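Local coordinates for protein O-ureido-L-serine synthase (Streptomyces lavendulae, PDB 3X44) that makes O-ureido-L-serine from O-acetyl-L-serine and hydroxyurea for D-cycloserine biosynthesis, using pyridoxal 5'-phosphate, and can also form L-cysteine from sulfide, at residues S6-I11 / A82-Y87; V42-A47 / L78-A83. The protein carries 1 engineered substitution. One frame throughout, in Å; residues are numbered along the deposited sequence.

Contact 1. Residues S6-I11 / A82-Y87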
loop_
_atom_site.group_PDB
_atom_site.type_symbol
_atom_site.label_atom_id
_atom_site.label_comp_id
_atom_site.label_asym_id
_atom_site.label_seq_id
_atom_site.Cartn_x
_atom_site.Cartn_y
_atom_site.Cartn_z
ATOM N N SER A 6 -4.518 15.616 1.655
ATOM C CA SER A 6 -5.185 16.169 0.483
ATOM C C SER A 6 -5.540 15.080 -0.512
ATOM O O SER A 6 -4.894 14.036 -0.560
ATOM C CB SER A 6 -4.287 17.204 -0.205
ATOM O OG SER A 6 -4.814 17.593 -1.465
ATOM N N ILE A 7 -6.571 15.342 -1.308
ATOM C CA ILE A 7 -7.017 14.401 -2.331
ATOM C C ILE A 7 -5.909 14.235 -3.374
ATOM O O ILE A 7 -5.795 13.193 -4.027
ATOM C CB ILE A 7 -8.319 14.906 -3.015
ATOM C CG1 ILE A 7 -8.814 13.869 -4.030
ATOM C CG2 ILE A 7 -8.072 16.242 -3.705
ATOM C CD1 ILE A 7 -9.423 12.632 -3.386
ATOM N N LEU A 8 -5.070 15.259 -3.510
ATOM C CA LEU A 8 -3.975 15.207 -4.479
ATOM C C LEU A 8 -2.893 14.213 -4.058
ATOM O O LEU A 8 -2.015 13.869 -4.853
ATOM C CB LEU A 8 -3.351 16.595 -4.664
ATOM C CG LEU A 8 -4.272 17.789 -4.952
ATOM C CD1 LEU A 8 -3.422 19.020 -5.279
ATOM C CD2 LEU A 8 -5.219 17.466 -6.101
ATOM N N ASP A 9 -2.948 13.754 -2.808
ATOM C CA ASP A 9 -1.953 12.804 -2.318
ATOM C C ASP A 9 -2.303 11.373 -2.733
ATOM O O ASP A 9 -1.576 10.428 -2.421
ATOM C CB ASP A 9 -1.828 12.896 -0.787
ATOM C CG ASP A 9 -1.348 14.265 -0.322
ATOM O OD1 ASP A 9 -0.610 14.929 -1.081
ATOM O OD2 ASP A 9 -1.712 14.683 0.797
ATOM N N THR A 10 -3.420 11.222 -3.442
ATOM C CA THR A 10 -3.852 9.908 -3.907
ATOM C C THR A 10 -3.549 9.754 -5.386
ATOM O O THR A 10 -3.905 8.754 -6.000
ATOM C CB THR A 10 -5.365 9.693 -3.705
ATOM O OG1 THR A 10 -6.094 10.534 -4.608
ATOM C CG2 THR A 10 -5.761 10.010 -2.267
ATOM N N ILE A 11 -2.893 10.758 -5.958
ATOM C CA ILE A 11 -2.543 10.712 -7.367
ATOM C C ILE A 11 -1.382 9.740 -7.612
ATOM O O ILE A 11 -0.401 9.718 -6.864
ATOM C CB ILE A 11 -2.168 12.123 -7.890
ATOM C CG1 ILE A 11 -3.443 12.956 -8.070
ATOM C CG2 ILE A 11 -1.399 12.014 -9.206
ATOM C CD1 ILE A 11 -3.203 14.418 -8.402
ATOM N N ALA A 82 -6.568 22.774 -9.339
ATOM C CA ALA A 82 -6.842 24.179 -9.061
ATOM C C ALA A 82 -7.862 24.307 -7.927
ATOM O O ALA A 82 -7.675 25.098 -7.000
ATOM C CB ALA A 82 -7.352 24.868 -10.321
ATOM N N ALA A 83 -8.929 23.513 -7.997
ATOM C CA ALA A 83 -9.965 23.550 -6.972
ATOM C C ALA A 83 -9.400 23.133 -5.617
ATOM O O ALA A 83 -9.780 23.670 -4.585
ATOM C CB ALA A 83 -11.131 22.635 -7.361
ATOM N N ALA A 84 -8.477 22.185 -5.625
ATOM C CA ALA A 84 -7.888 21.715 -4.378
ATOM C C ALA A 84 -6.830 22.658 -3.813
ATOM O O ALA A 84 -6.739 22.851 -2.596
ATOM C CB ALA A 84 -7.284 20.334 -4.581
ATOM N N ARG A 85 -6.045 23.262 -4.695
ATOM C CA ARG A 85 -4.962 24.128 -4.262
ATOM C C ARG A 85 -5.229 25.631 -4.206
ATOM O O ARG A 85 -4.346 26.402 -3.819
ATOM C CB ARG A 85 -3.727 23.836 -5.118
ATOM C CG ARG A 85 -3.103 22.491 -4.798
ATOM C CD ARG A 85 -1.840 22.227 -5.610
ATOM N NE ARG A 85 -0.643 22.769 -4.966
ATOM C CZ ARG A 85 -0.038 22.226 -3.915
ATOM N NH1 ARG A 85 -0.509 21.113 -3.366
ATOM N NH2 ARG A 85 1.045 22.800 -3.411
ATOM N N GLY A 86 -6.439 26.044 -4.572
ATOM C CA GLY A 86 -6.782 27.456 -4.528
ATOM C C GLY A 86 -6.405 28.265 -5.757
ATOM O O GLY A 86 -5.946 29.401 -5.638
ATOM N N TYR A 87 -6.600 27.687 -6.937
ATOM C CA TYR A 87 -6.295 28.377 -8.184
ATOM C C TYR A 87 -7.546 28.506 -9.049
ATOM O O TYR A 87 -8.590 27.912 -8.758
ATOM C CB TYR A 87 -5.224 27.618 -8.976
ATOM C CG TYR A 87 -3.868 27.591 -8.311
ATOM C CD1 TYR A 87 -3.174 28.773 -8.057
ATOM C CD2 TYR A 87 -3.291 26.384 -7.914
ATOM C CE1 TYR A 87 -1.933 28.753 -7.420
ATOM C CE2 TYR A 87 -2.054 26.358 -7.278
ATOM C CZ TYR A 87 -1.383 27.545 -7.032
ATOM O OH TYR A 87 -0.163 27.528 -6.397
#

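Contact 2. Residues V42-A47 / L78-A83. Engineered in segment 42-47: A43 (natural residue Lys).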
loop_
_atom_site.group_PDB
_atom_site.type_symbol
_atom_site.label_atom_id
_atom_site.label_comp_id
_atom_site.label_asym_id
_atom_site.label_seq_id
_atom_site.Cartn_x
_atom_site.Cartn_y
_atom_site.Cartn_z
ATOM N N VAL A 42 -4.974 9.505 -16.358
ATOM C CA VAL A 42 -3.540 9.727 -16.262
ATOM C C VAL A 42 -3.178 11.221 -16.245
ATOM O O VAL A 42 -2.096 11.603 -15.801
ATOM C CB VAL A 42 -2.828 9.033 -17.450
ATOM C CG1 VAL A 42 -3.249 9.685 -18.739
ATOM C CG2 VAL A 42 -1.314 9.070 -17.277
ATOM N N ALA A 43 -4.092 12.064 -16.716
ATOM C CA ALA A 43 -3.855 13.505 -16.771
ATOM C C ALA A 43 -3.533 14.099 -15.405
ATOM O O ALA A 43 -2.906 15.152 -15.308
ATOM C CB ALA A 43 -5.075 14.209 -17.376
ATOM N N ASP A 44 -3.971 13.421 -14.351
ATOM C CA ASP A 44 -3.731 13.883 -12.991
ATOM C C ASP A 44 -2.236 14.030 -12.684
ATOM O O ASP A 44 -1.830 14.919 -11.929
ATOM C CB ASP A 44 -4.332 12.898 -11.992
ATOM C CG ASP A 44 -5.829 13.064 -11.816
ATOM O OD1 ASP A 44 -6.343 12.539 -10.811
ATOM O OD2 ASP A 44 -6.496 13.696 -12.661
ATOM N N ARG A 45 -1.423 13.146 -13.257
ATOM C CA ARG A 45 0.015 13.176 -13.019
ATOM C C ARG A 45 0.660 14.439 -13.580
ATOM O O ARG A 45 1.531 15.038 -12.952
ATOM C CB ARG A 45 0.680 11.942 -13.630
ATOM C CG ARG A 45 0.229 10.617 -13.020
ATOM C CD ARG A 45 0.684 9.446 -13.882
ATOM N NE ARG A 45 0.118 8.172 -13.447
ATOM C CZ ARG A 45 0.710 7.347 -12.586
ATOM N NH1 ARG A 45 1.887 7.665 -12.064
ATOM N NH2 ARG A 45 0.123 6.199 -12.252
ATOM N N LEU A 46 0.225 14.834 -14.767
ATOM C CA LEU A 46 0.748 16.020 -15.418
ATOM C C LEU A 46 0.266 17.278 -14.695
ATOM O O LEU A 46 1.056 18.175 -14.404
ATOM C CB LEU A 46 0.287 16.043 -16.877
ATOM C CG LEU A 46 0.628 17.233 -17.774
ATOM C CD1 LEU A 46 0.581 16.780 -19.226
ATOM C CD2 LEU A 46 -0.362 18.366 -17.549
ATOM N N ALA A 47 -1.032 17.331 -14.401
ATOM C CA ALA A 47 -1.618 18.485 -13.734
ATOM C C ALA A 47 -0.923 18.828 -12.425
ATOM O O ALA A 47 -0.601 19.987 -12.175
ATOM C CB ALA A 47 -3.101 18.248 -13.493
ATOM N N LEU A 78 -6.392 19.640 -14.281
ATOM C CA LEU A 78 -5.934 20.957 -13.849
ATOM C C LEU A 78 -7.052 21.628 -13.054
ATOM O O LEU A 78 -6.803 22.295 -12.049
ATOM C CB LEU A 78 -5.530 21.812 -15.054
ATOM C CG LEU A 78 -4.073 21.567 -15.476
ATOM C CD1 LEU A 78 -3.792 22.101 -16.861
ATOM C CD2 LEU A 78 -3.158 22.216 -14.453
ATOM N N ALA A 79 -8.290 21.419 -13.491
ATOM C CA ALA A 79 -9.435 21.995 -12.800
ATOM C C ALA A 79 -9.457 21.453 -11.380
ATOM O O ALA A 79 -9.601 22.207 -10.415
ATOM C CB ALA A 79 -10.724 21.631 -13.521
ATOM N N MET A 80 -9.297 20.136 -11.262
ATOM C CA MET A 80 -9.289 19.464 -9.966
ATOM C C MET A 80 -8.155 19.940 -9.056
ATOM O O MET A 80 -8.365 20.178 -7.865
ATOM C CB MET A 80 -9.181 17.955 -10.166
ATOM C CG MET A 80 -9.372 17.152 -8.896
ATOM S SD MET A 80 -8.749 15.483 -9.038
ATOM C CE MET A 80 -7.087 15.731 -9.670
ATOM N N VAL A 81 -6.951 20.059 -9.610
ATOM C CA VAL A 81 -5.809 20.524 -8.831
ATOM C C VAL A 81 -6.056 21.977 -8.412
ATOM O O VAL A 81 -5.801 22.362 -7.270
ATOM C CB VAL A 81 -4.495 20.452 -9.650
ATOM C CG1 VAL A 81 -3.393 21.211 -8.933
ATOM C CG2 VAL A 81 -4.083 18.995 -9.864
ATOM N N ALA A 82 -6.568 22.774 -9.339
ATOM C CA ALA A 82 -6.842 24.179 -9.061
ATOM C C ALA A 82 -7.862 24.307 -7.927
ATOM O O ALA A 82 -7.675 25.098 -7.000
ATOM C CB ALA A 82 -7.352 24.868 -10.321
ATOM N N ALA A 83 -8.929 23.513 -7.997
ATOM C CA ALA A 83 -9.965 23.550 -6.972
ATOM C C ALA A 83 -9.400 23.133 -5.617
ATOM O O ALA A 83 -9.780 23.670 -4.585
ATOM C CB ALA A 83 -11.131 22.635 -7.361
#

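Contact 1. Residues S6-I11 / A82-Y87
I7, which leans on A84 across the contact, has a doubly gripped carbonyl oxygen. I7 O takes T10 OG1 at 2.7 Å, in the carbonyl plane, and T10 N at 3.1 Å. These bonds tighten a short 3-10 segment, residues 7-10, in the N-terminal loop of this type II pyridoxal phosphate enzyme. The segment lies against the C-terminal end of helix 73-85. S6 starts it with an ST turn: L8 N reaches back to S6 OG over 3.1 Å. D9 ties the loop back to its start, its OD2 receiving S6 N from above the carboxylate plane.

The contact itself is apolar, and no hydrogen bond crosses it. L8 does most of the touching. With CG beside its own backbone N and anti to the carbonyl carbon (chi1 -50°), L8 sends its fork to the helix. The two methyls divide the work. CD2 meets A84 CB at 3.8 Å, while CD1 lies 3.5 Å from R85 CG. From I7, CG2 adds a looser touch on the same A84 methyl.

R85 passes L8 at a slant, its chain bent at chi3 (87°), and L8 CD1 also sits at the edge of the guanidinium, near its plane. The charge is paired away from L8, by a salt bridge from NH2 to E55. E258 of the second subunit packs on both I7 and A84. Beyond R85 the helix stops: G86 takes positive phi, and Y87 N returns to A82 O at 2.8 Å.

Contact 2. Residues V42-A47 / L78-A83
A47 is the tight point of this contact. Its methyl points toward the other helix, and the CA atoms of A47 and L78 are only 5.0 Å apart. A47 CB lies 3.7 Å from L78 N. V81 CG2 is 3.8 Å from A47 CB, and L78 CG is a little further. L78 CG stands opposite its own carbonyl carbon (chi1 -86°), and CD2 of the same side chain runs past the A47 methyl and carbonyl oxygen. The helix segments cross at -50°, their axes 9.2 Å apart at the nearest, with the A47 methyl between them.

Helix 73-85 is the connection of a beta-alpha-beta crossover between the parallel strands 65-70 and 88-94. F89 of the second strand packs on L78. N73, at the start of that helix, binds pyridoxal phosphate. The engineered A43, in nature the lysine that carries the cofactor, lies near the N-terminal end of helix 43-56.

Toward D44 and M80 the packing is sparser: one methyl meets the carboxylate there. This side does not open to water: both residues are buried, and G259 of the second subunit lies on M80. The M80 chain turns at chi3 (51°) and crosses D44 at about a right angle. M80 CE sits over the flat of the carboxylate, 3.5 Å from D44 OD1 and 3.7 Å from D44 OD2. The methyl makes no hydrogen bond there. D44 OD1 has its polar partner in the backbone N of G39, in the same chain.

Overall arrangement
Contacts 1 and 2 sit side by side on helix 73-85, with centres about 8 Å apart and A82 and A83 in common. The N-terminal loop of contact 1 also touches contact 2 directly. L8 CD2 lies 4.1 Å from V81 CA, and I11 CD1 lies 3.8 Å from D44 O and 4.3 Å from M80 CE. Contact 2 is nearer the active site. It contains A43, and the L78 side chain is about 8 Å from the bound O-ureido-L-serine–cofactor adduct. The D44 side chain is about 7 Å from that of N73. Contact 1 stands further out, the L8 side chain about 12 Å from that of A43. Both contacts border the second subunit.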